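Local atomic coordinates of putative TetR-family transcriptional regulator (Rhodococcus sp., PDB entry 2G3B), a protein that probably binds cis-regulatory DNA as a transcription factor, through a helix-turn-helix, as in other TetR-family repressors. Residues R25-A30 / V35-L40; D6-A11 / I48-A53; T14-R19 / N102-S107; Y57-A62 / A123-E128. All blocks are in the same frame, centred on the assembly; numbering follows the deposited sequence.

How the interactions relate
From the N terminus, helix 2-23 supplies one side of interactions 2 and 3. Interaction 1 closes the shortest loop, joining helix 26-33 to the start of helix 37-44 within the predicted helix-turn-helix, and it nests inside the loops closed by both 2 and 3. Ile8 of interaction 2 packs directly on Val29, Val35 and Leu40 of interaction 1. Interaction 2 ties helix 2-23 to helix 47-66; interaction 3 crosses it along the chain and carries helix 2-23 onto helix 92-110. Interaction 4 follows 1 and 2 in series but crosses 3, bringing helix 47-66 to helix 115-139. Interactions 3 and 4 also touch the second subunit.

Interaction 1: R25-A30 / V35-L40; sequences RVNDVA and VSPGLL
The flat amide of Asn27 turns its oxygen to the ring of Pro37, OD1 lying 3.3 Å from Pro37 CG as the two side chains cross at a slant, a van der Waals approach without a hydrogen bond. Pro37 packs against Val26 and Ala30 as well: Val26 CG1 touches the ring at Pro37 CB, and Ala30 CB lies 3.7 Å from Pro37 N. This is the core of the predicted helix-turn-helix: helix 26-33 comes first, and helix 37-44 is probably the recognition helix, as in other TetR-family proteins. Leu40 packs against the same helix through both its methyls. With CG anti to its backbone N (chi1 -173°), it sends them to different valines. Leu40 CD1 reaches Val29 CG1 at 3.7 Å, the two side chains crossing at about a right angle, while Leu40 CD2 lies 4.0 Å from Val26 CG1. Ile8 of helix 2-23 backs Leu40 and Val35, so that a third helix completes this packing. At Leu40, an alanine in its place would probably leave Val26 CG1 and Val29 CG1 without the methyls they pack on, and so seat helix 37-44 less firmly. At the turn, Ala30 CB also rests against Val35 CG2. The second helix begins with a side-chain cap, Leu39 N donating to Ser36 OG at 3.0 Å. One backbone bond spans the two segments: Val35 N gives its hydrogen to Ala30 O at 2.9 Å, nearly straight at 162°, from a position tilted 26° out of the carbonyl plane.

Interaction 2: D6-A11 / I48-A53; sequences DAILKA and IGLLEA
Ile8 and Leu50 meet methyl to methyl, Ile8 CG2 lying 3.7 Å from Leu50 CD1 as the two side chains pass at a slant. Both conformations serve this meeting. Ile8 holds CG2 anti to its backbone N, which sends that branch to the leucine, while CG1 lies beside the backbone N. Leu50 has its CG anti to the backbone N (chi1 178°), and this extended arm carries CD1 across to helix 2-23 although its CB is not aimed there. Leu9, one residue on, works differently. Its CG stands beside the backbone N (chi1 -67°), and CD2 swings over to Ala53 CB at 3.9 Å. The same methyl touches Leu50 CD1 more loosely, at 4.2 Å, while Leu9 CD1 comes near the carbonyl oxygen of Ala53. Ala53 has just its CB to offer, pointing toward the other helix, and the nearest pair of CA atoms is Leu9 and Ala53, 7.3 Å apart. Segments 6-11 and 48-53 cross almost perpendicularly, at -86°, with their axes 10.2 Å apart. Phe44 of helix 37-44 touches Ile8, Leu9 and Ala53, and Val29 also packs on Ile8, making this a junction of the helices of the predicted DNA-binding domain with helix 47-66, which runs on into the body of the protein. With hydrocarbon groups alone meeting side chain to side chain, the contact depends on burial and fit of shape, without the directional demand a hydrogen bond would impose.

Interaction 3: T14-R19 / N102-S107; sequences TAIAQR and NELRAS
Ala17 and Glu103 are the nearest pair of CA atoms, 6.8 Å apart, where segments 14-19 and 102-107 cross at 71°. The axes themselves come within 9.5 Å of each other. Ile16 does most of the apolar work: its CG2, anti to the backbone N, lies alongside Glu103 CB at 3.9 Å. The same methyl meets Leu104 CG at 4.1 Å, the isoleucine and leucine side chains crossing at about a right angle. Glu103 runs past Ile16 in the opposite direction, and its CG rests 3.5 Å from the carbonyl oxygen Ile16 O. A bend at chi2 (-74°) then turns the carboxylate aside from the isoleucine. Its main partner is Arg22 of the second subunit, which forms a salt bridge to Glu103 OE2. A water also joins Glu103 OE2 to Ala17 O, standing 2.6 Å from Ala17 O; more acceptors surround this water than it has protons to give, so not all can be served at once. Behind the contact, Glu103 O accepts from both Ser107 N and Ser107 OG, which arrive on opposite faces of the carbonyl plane, the hydroxyl at 3.1 Å. Leu51, Ala54 and Ile21 pack round Ile16, while Leu55 and Ile58 cover Leu104. The first helix of the predicted DNA-binding domain thus lies across helix 92-110 of the C-terminal domain, next to the subunit interface, an interdomain packing familiar from TetR-family regulators.

Interaction 4: Y57-A62 / A123-E128; sequences YINDRA and AAWVSE
Asn59 OD1, which rests 3.9 Å from Trp125 CB, is gripped by two hydrogen-bond partners, Arg66 and a bound glycerol that probably came from the crystallisation liquor. The other end of the amide works through water: Asn59 ND2 donates to a water at 2.8 Å. That water in turn donates to Glu128 OE2 at 2.5 Å, shorter than usual, so the exact length deserves caution; a single molecule thus spans the two helices. Glu128 OE2 also forms a salt bridge with Arg66, whose NH2 serves both Asn59 OD1 and Glu128 OE2. Arg66 therefore closes a second link between the asparagine and the glutamate, and with the water it probably fixes which way round the amide sits. Its positive charge is likely to steady the carboxylate. The first torsion of Asn59 places the amide there: CG lies anti to the backbone N (chi1 -171°), extending it toward helix 115-139. ND2 also lies 4.1 Å from Ala124 CB, a loose contact. Trp125 touches Asn59 just at its CB, since the indole runs off from the asparagine. The amide and indole planes stand 54° apart. The buried amide thus has a partner for each of its polar atoms, and the contact depends on polar bridges more than on apolar packing. Beyond it the indole lodges against Thr156, Val159 and Glu160 of helix 148-167 and meets Arg165 of the second subunit, while the neighbouring Ile58 packs on Ala13 of helix 2-23 and on Asn97 and Ala100 of helix 92-110.

Interaction 1: R25-A30 / V35-L40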
loop_
_atom_site.group_PDB
_atom_site.type_symbol
_atom_site.label_atom_id
_atom_site.label_comp_id
_atom_site.label_asym_id
_atom_site.label_seq_id
_atom_site.Cartn_x
_atom_site.Cartn_y
_atom_site.Cartn_z
ATOM N N ARG A 25 14.194 18.808 -0.856
ATOM C CA ARG A 25 14.814 19.942 -0.259
ATOM C C ARG A 25 14.185 21.195 -0.923
ATOM O O ARG A 25 14.064 21.271 -2.160
ATOM C CB ARG A 25 16.324 19.853 -0.494
ATOM C CG ARG A 25 17.103 18.820 0.366
ATOM C CD ARG A 25 18.627 19.152 0.304
ATOM N NE ARG A 25 19.024 20.335 1.096
ATOM C CZ ARG A 25 19.502 21.501 0.626
ATOM N NH1 ARG A 25 19.700 21.717 -0.671
ATOM N NH2 ARG A 25 19.795 22.464 1.476
ATOM N N VAL A 26 13.754 22.138 -0.099
ATOM C CA VAL A 26 13.162 23.424 -0.582
ATOM C C VAL A 26 14.022 24.133 -1.623
ATOM O O VAL A 26 13.518 24.608 -2.658
ATOM C CB VAL A 26 12.864 24.351 0.610
ATOM C CG1 VAL A 26 12.618 25.804 0.177
ATOM C CG2 VAL A 26 11.658 23.799 1.393
ATOM N N ASN A 27 15.319 24.175 -1.376
ATOM C CA ASN A 27 16.246 24.853 -2.289
ATOM C C ASN A 27 16.323 24.192 -3.641
ATOM O O ASN A 27 16.400 24.872 -4.678
ATOM C CB ASN A 27 17.641 24.869 -1.697
ATOM C CG ASN A 27 17.861 26.030 -0.780
ATOM O OD1 ASN A 27 16.913 26.728 -0.398
ATOM N ND2 ASN A 27 19.124 26.255 -0.412
ATOM N N ASP A 28 16.302 22.855 -3.636
ATOM C CA ASP A 28 16.344 22.116 -4.887
ATOM C C ASP A 28 15.022 22.242 -5.672
ATOM O O ASP A 28 15.041 22.538 -6.890
ATOM C CB ASP A 28 16.730 20.646 -4.649
ATOM C CG ASP A 28 18.089 20.501 -3.961
ATOM O OD1 ASP A 28 19.017 21.316 -4.222
ATOM O OD2 ASP A 28 18.241 19.563 -3.158
ATOM N N VAL A 29 13.905 22.050 -4.963
ATOM C CA VAL A 29 12.550 22.245 -5.506
ATOM C C VAL A 29 12.417 23.632 -6.109
ATOM O O VAL A 29 12.051 23.811 -7.284
ATOM C CB VAL A 29 11.468 22.089 -4.400
ATOM C CG1 VAL A 29 10.075 22.524 -4.936
ATOM C CG2 VAL A 29 11.404 20.661 -3.939
ATOM N N ALA A 30 12.756 24.628 -5.313
ATOM C CA ALA A 30 12.700 25.995 -5.823
ATOM C C ALA A 30 13.621 26.208 -7.049
ATOM O O ALA A 30 13.214 26.836 -8.038
ATOM C CB ALA A 30 12.982 26.950 -4.693
ATOM N N VAL A 35 12.222 29.278 -9.252
ATOM C CA VAL A 35 11.794 30.335 -8.305
ATOM C C VAL A 35 12.711 30.426 -7.092
ATOM O O VAL A 35 13.601 29.617 -6.960
ATOM C CB VAL A 35 10.328 30.113 -7.868
ATOM C CG1 VAL A 35 9.391 30.119 -9.137
ATOM C CG2 VAL A 35 10.194 28.795 -7.091
ATOM N N SER A 36 12.474 31.380 -6.196
ATOM C CA SER A 36 13.291 31.527 -5.012
ATOM C C SER A 36 12.666 30.719 -3.882
ATOM O O SER A 36 11.459 30.594 -3.798
ATOM C CB SER A 36 13.345 32.992 -4.586
ATOM O OG SER A 36 12.077 33.352 -4.032
ATOM N N PRO A 37 13.497 30.201 -2.965
ATOM C CA PRO A 37 12.975 29.648 -1.710
ATOM C C PRO A 37 11.937 30.570 -1.030
ATOM O O PRO A 37 10.936 30.063 -0.564
ATOM C CB PRO A 37 14.240 29.533 -0.850
ATOM C CG PRO A 37 15.306 29.208 -1.886
ATOM C CD PRO A 37 14.969 30.090 -3.062
ATOM N N GLY A 38 12.144 31.902 -1.003
ATOM C CA GLY A 38 11.224 32.817 -0.315
ATOM C C GLY A 38 9.821 32.803 -0.946
ATOM O O GLY A 38 8.780 32.977 -0.258
ATOM N N LEU A 39 9.758 32.595 -2.254
ATOM C CA LEU A 39 8.410 32.528 -2.883
ATOM C C LEU A 39 7.715 31.280 -2.432
ATOM O O LEU A 39 6.486 31.284 -2.195
ATOM C CB LEU A 39 8.466 32.556 -4.395
ATOM C CG LEU A 39 7.104 32.492 -5.105
ATOM C CD1 LEU A 39 6.291 33.795 -4.897
ATOM C CD2 LEU A 39 7.256 32.174 -6.541
ATOM N N LEU A 40 8.487 30.198 -2.325
ATOM C CA LEU A 40 7.909 28.925 -1.901
ATOM C C LEU A 40 7.328 29.064 -0.471
ATOM O O LEU A 40 6.161 28.648 -0.192
ATOM C CB LEU A 40 8.980 27.821 -2.075
ATOM C CG LEU A 40 8.577 26.378 -1.845
ATOM C CD1 LEU A 40 9.531 25.435 -2.643
ATOM C CD2 LEU A 40 8.634 26.127 -0.317
#

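Interaction 2: D6-A11 / I48-A53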
loop_
_atom_site.group_PDB
_atom_site.type_symbol
_atom_site.label_atom_id
_atom_site.label_comp_id
_atom_site.label_asym_id
_atom_site.label_seq_id
_atom_site.Cartn_x
_atom_site.Cartn_y
_atom_site.Cartn_z
ATOM N N ASP A 6 2.061 26.125 -9.350
ATOM C CA ASP A 6 2.054 24.885 -10.157
ATOM C C ASP A 6 3.460 24.338 -10.452
ATOM O O ASP A 6 3.669 23.133 -10.359
ATOM C CB ASP A 6 1.301 25.124 -11.478
ATOM C CG ASP A 6 1.265 23.869 -12.394
ATOM O OD1 ASP A 6 0.268 23.107 -12.320
ATOM O OD2 ASP A 6 2.232 23.635 -13.179
ATOM N N ALA A 7 4.422 25.219 -10.797
ATOM C CA ALA A 7 5.817 24.808 -11.016
ATOM C C ALA A 7 6.435 24.265 -9.743
ATOM O O ALA A 7 7.161 23.273 -9.769
ATOM C CB ALA A 7 6.691 26.001 -11.570
ATOM N N ILE A 8 6.143 24.904 -8.614
ATOM C CA ILE A 8 6.690 24.441 -7.351
ATOM C C ILE A 8 6.172 23.010 -7.038
ATOM O O ILE A 8 6.940 22.123 -6.605
ATOM C CB ILE A 8 6.367 25.400 -6.155
ATOM C CG1 ILE A 8 7.215 26.690 -6.269
ATOM C CG2 ILE A 8 6.677 24.708 -4.838
ATOM C CD1 ILE A 8 6.651 27.909 -5.442
ATOM N N LEU A 9 4.872 22.832 -7.220
ATOM C CA LEU A 9 4.202 21.581 -6.825
ATOM C C LEU A 9 4.636 20.455 -7.783
ATOM O O LEU A 9 4.964 19.338 -7.368
ATOM C CB LEU A 9 2.669 21.805 -6.803
ATOM C CG LEU A 9 2.279 22.786 -5.677
ATOM C CD1 LEU A 9 0.811 23.083 -5.603
ATOM C CD2 LEU A 9 2.816 22.271 -4.345
ATOM N N LYS A 10 4.694 20.763 -9.071
ATOM C CA LYS A 10 5.185 19.800 -10.055
ATOM C C LYS A 10 6.621 19.306 -9.701
ATOM O O LYS A 10 6.934 18.107 -9.801
ATOM C CB LYS A 10 5.151 20.483 -11.408
ATOM C CG LYS A 10 5.710 19.694 -12.569
ATOM C CD LYS A 10 5.912 20.664 -13.721
ATOM C CE LYS A 10 4.562 20.983 -14.350
ATOM N N ALA A 11 7.507 20.239 -9.353
ATOM C CA ALA A 11 8.871 19.894 -8.935
ATOM C C ALA A 11 8.864 19.125 -7.617
ATOM O O ALA A 11 9.692 18.253 -7.382
ATOM C CB ALA A 11 9.741 21.215 -8.804
ATOM N N ILE A 48 5.825 21.419 5.957
ATOM C CA ILE A 48 4.546 20.672 6.024
ATOM C C ILE A 48 3.461 21.297 5.114
ATOM O O ILE A 48 2.692 20.571 4.479
ATOM C CB ILE A 48 4.051 20.417 7.510
ATOM C CG1 ILE A 48 2.958 19.344 7.571
ATOM C CG2 ILE A 48 3.580 21.683 8.245
ATOM C CD1 ILE A 48 3.348 17.966 6.983
ATOM N N GLY A 49 3.396 22.625 5.060
ATOM C CA GLY A 49 2.441 23.287 4.111
ATOM C C GLY A 49 2.732 22.884 2.663
ATOM O O GLY A 49 1.811 22.645 1.874
ATOM N N LEU A 50 4.024 22.799 2.307
ATOM C CA LEU A 50 4.458 22.342 0.969
ATOM C C LEU A 50 3.944 20.930 0.688
ATOM O O LEU A 50 3.357 20.647 -0.381
ATOM C CB LEU A 50 6.029 22.455 0.790
ATOM C CG LEU A 50 6.637 21.956 -0.567
ATOM C CD1 LEU A 50 6.104 22.814 -1.721
ATOM C CD2 LEU A 50 8.191 21.913 -0.629
ATOM N N LEU A 51 4.116 20.039 1.661
ATOM C CA LEU A 51 3.777 18.620 1.447
ATOM C C LEU A 51 2.259 18.450 1.350
ATOM O O LEU A 51 1.749 17.711 0.471
ATOM C CB LEU A 51 4.347 17.754 2.583
ATOM C CG LEU A 51 5.883 17.631 2.625
ATOM C CD1 LEU A 51 6.374 16.980 3.898
ATOM C CD2 LEU A 51 6.412 16.889 1.435
ATOM N N GLU A 52 1.545 19.127 2.248
ATOM C CA GLU A 52 0.076 19.165 2.172
ATOM C C GLU A 52 -0.374 19.596 0.784
ATOM O O GLU A 52 -1.167 18.937 0.154
ATOM C CB GLU A 52 -0.511 20.116 3.194
ATOM C CG GLU A 52 -2.051 20.228 3.014
ATOM C CD GLU A 52 -2.759 21.011 4.138
ATOM O OE1 GLU A 52 -2.508 20.720 5.327
ATOM O OE2 GLU A 52 -3.579 21.909 3.832
ATOM N N ALA A 53 0.168 20.704 0.280
ATOM C CA ALA A 53 -0.207 21.174 -1.049
ATOM C C ALA A 53 0.221 20.199 -2.156
ATOM O O ALA A 53 -0.502 20.037 -3.171
ATOM C CB ALA A 53 0.346 22.615 -1.291
#

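Interaction 3: T14-R19 / N102-S107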
loop_
_atom_site.group_PDB
_atom_site.type_symbol
_atom_site.label_atom_id
_atom_site.label_comp_id
_atom_site.label_asym_id
_atom_site.label_seq_id
_atom_site.Cartn_x
_atom_site.Cartn_y
_atom_site.Cartn_z
ATOM N N THR A 14 7.939 15.398 -8.331
ATOM C CA THR A 14 9.121 14.689 -8.829
ATOM C C THR A 14 10.174 14.344 -7.751
ATOM O O THR A 14 10.665 13.231 -7.717
ATOM C CB THR A 14 9.792 15.527 -9.953
ATOM O OG1 THR A 14 8.794 15.827 -10.932
ATOM C CG2 THR A 14 10.977 14.767 -10.603
ATOM N N ALA A 15 10.519 15.320 -6.907
ATOM C CA ALA A 15 11.409 15.127 -5.773
ATOM C C ALA A 15 10.904 14.058 -4.830
ATOM O O ALA A 15 11.621 13.116 -4.428
ATOM C CB ALA A 15 11.597 16.488 -5.029
ATOM N N ILE A 16 9.645 14.148 -4.500
ATOM C CA ILE A 16 9.074 13.104 -3.671
ATOM C C ILE A 16 9.128 11.724 -4.325
ATOM O O ILE A 16 9.565 10.769 -3.674
ATOM C CB ILE A 16 7.671 13.449 -3.204
ATOM C CG1 ILE A 16 7.735 14.756 -2.358
ATOM C CG2 ILE A 16 7.109 12.254 -2.335
ATOM C CD1 ILE A 16 6.358 15.437 -2.146
ATOM N N ALA A 17 8.698 11.618 -5.584
ATOM C CA ALA A 17 8.712 10.353 -6.293
ATOM C C ALA A 17 10.119 9.709 -6.358
ATOM O O ALA A 17 10.252 8.474 -6.215
ATOM C CB ALA A 17 8.130 10.520 -7.713
ATOM N N GLN A 18 11.135 10.547 -6.556
ATOM C CA GLN A 18 12.467 10.074 -6.891
ATOM C C GLN A 18 13.378 9.885 -5.686
ATOM O O GLN A 18 14.235 8.985 -5.695
ATOM C CB GLN A 18 13.151 11.091 -7.851
ATOM C CG GLN A 18 12.523 11.076 -9.272
ATOM C CD GLN A 18 12.554 9.688 -9.947
ATOM O OE1 GLN A 18 11.504 9.061 -10.218
ATOM N NE2 GLN A 18 13.764 9.204 -10.226
ATOM N N ARG A 19 13.213 10.744 -4.688
ATOM C CA ARG A 19 14.173 10.877 -3.576
ATOM C C ARG A 19 13.478 10.691 -2.212
ATOM O O ARG A 19 14.121 10.624 -1.165
ATOM C CB ARG A 19 14.838 12.258 -3.649
ATOM C CG ARG A 19 15.809 12.486 -4.858
ATOM C CD ARG A 19 16.504 13.892 -4.771
ATOM N NE ARG A 19 15.690 14.977 -5.361
ATOM C CZ ARG A 19 15.989 16.286 -5.332
ATOM N NH1 ARG A 19 17.112 16.741 -4.736
ATOM N NH2 ARG A 19 15.159 17.169 -5.908
ATOM N N ASN A 102 2.931 6.553 -3.059
ATOM C CA ASN A 102 3.566 5.429 -2.384
ATOM C C ASN A 102 4.552 5.876 -1.287
ATOM O O ASN A 102 4.511 5.368 -0.155
ATOM C CB ASN A 102 4.313 4.592 -3.442
ATOM C CG ASN A 102 4.516 3.150 -3.008
ATOM O OD1 ASN A 102 5.626 2.743 -2.705
ATOM N ND2 ASN A 102 3.444 2.382 -2.975
ATOM N N GLU A 103 5.405 6.860 -1.624
ATOM C CA GLU A 103 6.358 7.462 -0.663
ATOM C C GLU A 103 5.670 8.162 0.499
ATOM O O GLU A 103 6.012 7.961 1.659
ATOM C CB GLU A 103 7.294 8.474 -1.360
ATOM C CG GLU A 103 8.358 7.811 -2.239
ATOM C CD GLU A 103 9.472 7.149 -1.413
ATOM O OE1 GLU A 103 9.638 7.458 -0.198
ATOM O OE2 GLU A 103 10.212 6.336 -2.017
ATOM N N LEU A 104 4.717 9.003 0.184
ATOM C CA LEU A 104 3.965 9.708 1.238
ATOM C C LEU A 104 3.201 8.779 2.149
ATOM O O LEU A 104 3.165 8.972 3.400
ATOM C CB LEU A 104 2.997 10.683 0.582
ATOM C CG LEU A 104 3.735 11.851 -0.103
ATOM C CD1 LEU A 104 2.869 12.428 -1.222
ATOM C CD2 LEU A 104 4.183 12.959 0.882
ATOM N N ARG A 105 2.544 7.790 1.544
ATOM C CA ARG A 105 1.799 6.772 2.370
ATOM C C ARG A 105 2.751 6.014 3.339
ATOM O O ARG A 105 2.463 5.857 4.540
ATOM C CB ARG A 105 1.005 5.824 1.452
ATOM C CG ARG A 105 0.500 4.580 2.153
ATOM C CD ARG A 105 -0.677 4.876 3.084
ATOM N NE ARG A 105 -1.827 5.436 2.374
ATOM C CZ ARG A 105 -2.766 6.188 2.936
ATOM N NH1 ARG A 105 -2.741 6.473 4.248
ATOM N NH2 ARG A 105 -3.746 6.653 2.186
ATOM N N ALA A 106 3.907 5.575 2.841
ATOM C CA ALA A 106 4.910 4.883 3.649
ATOM C C ALA A 106 5.507 5.788 4.718
ATOM O O ALA A 106 5.730 5.368 5.856
ATOM C CB ALA A 106 6.068 4.289 2.732
ATOM N N SER A 107 5.738 7.049 4.381
ATOM C CA SER A 107 6.405 7.966 5.324
ATOM C C SER A 107 5.509 8.410 6.454
ATOM O O SER A 107 5.997 8.684 7.544
ATOM C CB SER A 107 6.938 9.204 4.585
ATOM O OG SER A 107 8.075 8.853 3.792
HETATM O O HOH W 1 10.388 6.237 -4.912
#

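Interaction 4: Y57-A62 / A123-E128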
loop_
_atom_site.group_PDB
_atom_site.type_symbol
_atom_site.label_atom_id
_atom_site.label_comp_id
_atom_site.label_asym_id
_atom_site.label_seq_id
_atom_site.Cartn_x
_atom_site.Cartn_y
_atom_site.Cartn_z
ATOM N N TYR A 57 -2.087 18.454 -4.990
ATOM C CA TYR A 57 -1.658 18.550 -6.391
ATOM C C TYR A 57 -1.681 17.160 -7.092
ATOM O O TYR A 57 -2.268 17.012 -8.157
ATOM C CB TYR A 57 -0.259 19.160 -6.425
ATOM C CG TYR A 57 0.260 19.394 -7.836
ATOM C CD1 TYR A 57 -0.182 20.480 -8.568
ATOM C CD2 TYR A 57 1.129 18.477 -8.440
ATOM C CE1 TYR A 57 0.258 20.694 -9.872
ATOM C CE2 TYR A 57 1.580 18.682 -9.754
ATOM C CZ TYR A 57 1.143 19.802 -10.443
ATOM O OH TYR A 57 1.578 20.059 -11.736
ATOM N N ILE A 58 -1.049 16.170 -6.464
ATOM C CA ILE A 58 -0.964 14.782 -6.961
ATOM C C ILE A 58 -2.390 14.204 -7.104
ATOM O O ILE A 58 -2.742 13.561 -8.137
ATOM C CB ILE A 58 -0.081 13.941 -5.990
ATOM C CG1 ILE A 58 1.394 14.427 -6.088
ATOM C CG2 ILE A 58 -0.167 12.467 -6.273
ATOM C CD1 ILE A 58 2.224 14.045 -4.855
ATOM N N ASN A 59 -3.208 14.473 -6.090
ATOM C CA ASN A 59 -4.630 14.006 -6.137
ATOM C C ASN A 59 -5.423 14.681 -7.268
ATOM O O ASN A 59 -6.170 14.009 -7.987
ATOM C CB ASN A 59 -5.349 14.226 -4.811
ATOM C CG ASN A 59 -6.755 13.556 -4.770
ATOM O OD1 ASN A 59 -6.893 12.396 -5.128
ATOM N ND2 ASN A 59 -7.765 14.316 -4.429
ATOM N N ASP A 60 -5.266 15.996 -7.414
ATOM C CA ASP A 60 -5.816 16.720 -8.556
ATOM C C ASP A 60 -5.343 16.183 -9.895
ATOM O O ASP A 60 -6.147 16.039 -10.796
ATOM C CB ASP A 60 -5.499 18.221 -8.486
ATOM C CG ASP A 60 -6.270 18.924 -7.370
ATOM O OD1 ASP A 60 -7.218 18.327 -6.799
ATOM O OD2 ASP A 60 -5.930 20.059 -7.048
ATOM N N ARG A 61 -4.052 15.895 -10.015
ATOM C CA ARG A 61 -3.514 15.274 -11.223
ATOM C C ARG A 61 -4.123 13.874 -11.498
ATOM O O ARG A 61 -4.469 13.556 -12.663
ATOM C CB ARG A 61 -1.984 15.180 -11.121
ATOM C CG ARG A 61 -1.266 15.257 -12.456
ATOM C CD ARG A 61 0.188 15.764 -12.321
ATOM N NE ARG A 61 0.998 14.860 -11.498
ATOM C CZ ARG A 61 2.310 14.938 -11.404
ATOM N NH1 ARG A 61 2.946 15.916 -12.080
ATOM N NH2 ARG A 61 2.970 14.064 -10.633
ATOM N N ALA A 62 -4.231 13.051 -10.444
ATOM C CA ALA A 62 -4.792 11.681 -10.540
ATOM C C ALA A 62 -6.258 11.765 -10.936
ATOM O O ALA A 62 -6.716 11.017 -11.786
ATOM C CB ALA A 62 -4.673 10.975 -9.195
ATOM N N ALA A 123 -9.322 10.944 1.870
ATOM C CA ALA A 123 -10.779 11.037 2.076
ATOM C C ALA A 123 -11.477 11.636 0.861
ATOM O O ALA A 123 -12.554 11.218 0.496
ATOM C CB ALA A 123 -11.104 11.816 3.342
ATOM N N ALA A 124 -10.832 12.613 0.208
ATOM C CA ALA A 124 -11.362 13.211 -1.009
ATOM C C ALA A 124 -11.425 12.185 -2.170
ATOM O O ALA A 124 -12.425 12.102 -2.875
ATOM C CB ALA A 124 -10.496 14.445 -1.385
ATOM N N TRP A 125 -10.384 11.378 -2.318
ATOM C CA TRP A 125 -10.376 10.318 -3.324
ATOM C C TRP A 125 -11.477 9.297 -3.029
ATOM O O TRP A 125 -12.286 8.928 -3.909
ATOM C CB TRP A 125 -8.988 9.640 -3.331
ATOM C CG TRP A 125 -8.815 8.479 -4.265
ATOM C CD1 TRP A 125 -9.554 8.188 -5.402
ATOM C CD2 TRP A 125 -7.823 7.434 -4.143
ATOM N NE1 TRP A 125 -9.058 6.991 -5.971
ATOM C CE2 TRP A 125 -8.024 6.520 -5.207
ATOM C CE3 TRP A 125 -6.822 7.163 -3.191
ATOM C CZ2 TRP A 125 -7.223 5.377 -5.385
ATOM C CZ3 TRP A 125 -6.031 6.028 -3.345
ATOM C CH2 TRP A 125 -6.233 5.146 -4.432
ATOM N N VAL A 126 -11.496 8.832 -1.803
ATOM C CA VAL A 126 -12.539 7.894 -1.348
ATOM C C VAL A 126 -13.975 8.409 -1.648
ATOM O O VAL A 126 -14.846 7.670 -2.109
ATOM C CB VAL A 126 -12.352 7.652 0.167
ATOM C CG1 VAL A 126 -13.592 6.906 0.760
ATOM C CG2 VAL A 126 -11.073 6.759 0.405
ATOM N N SER A 127 -14.196 9.696 -1.409
ATOM C CA SER A 127 -15.497 10.325 -1.600
ATOM C C SER A 127 -15.972 10.313 -3.042
ATOM O O SER A 127 -17.170 10.174 -3.296
ATOM C CB SER A 127 -15.479 11.754 -1.024
ATOM O OG SER A 127 -16.762 12.307 -1.017
ATOM N N GLU A 128 -15.052 10.433 -4.006
ATOM C CA GLU A 128 -15.457 10.353 -5.422
ATOM C C GLU A 128 -16.012 8.985 -5.694
ATOM O O GLU A 128 -17.018 8.841 -6.384
ATOM C CB GLU A 128 -14.261 10.525 -6.367
ATOM C CG GLU A 128 -13.455 11.746 -6.173
ATOM C CD GLU A 128 -12.190 11.761 -7.123
ATOM O OE1 GLU A 128 -12.066 10.881 -8.007
ATOM O OE2 GLU A 128 -11.335 12.633 -6.965
HETATM O O HOH W 2 -10.474 14.037 -5.040
#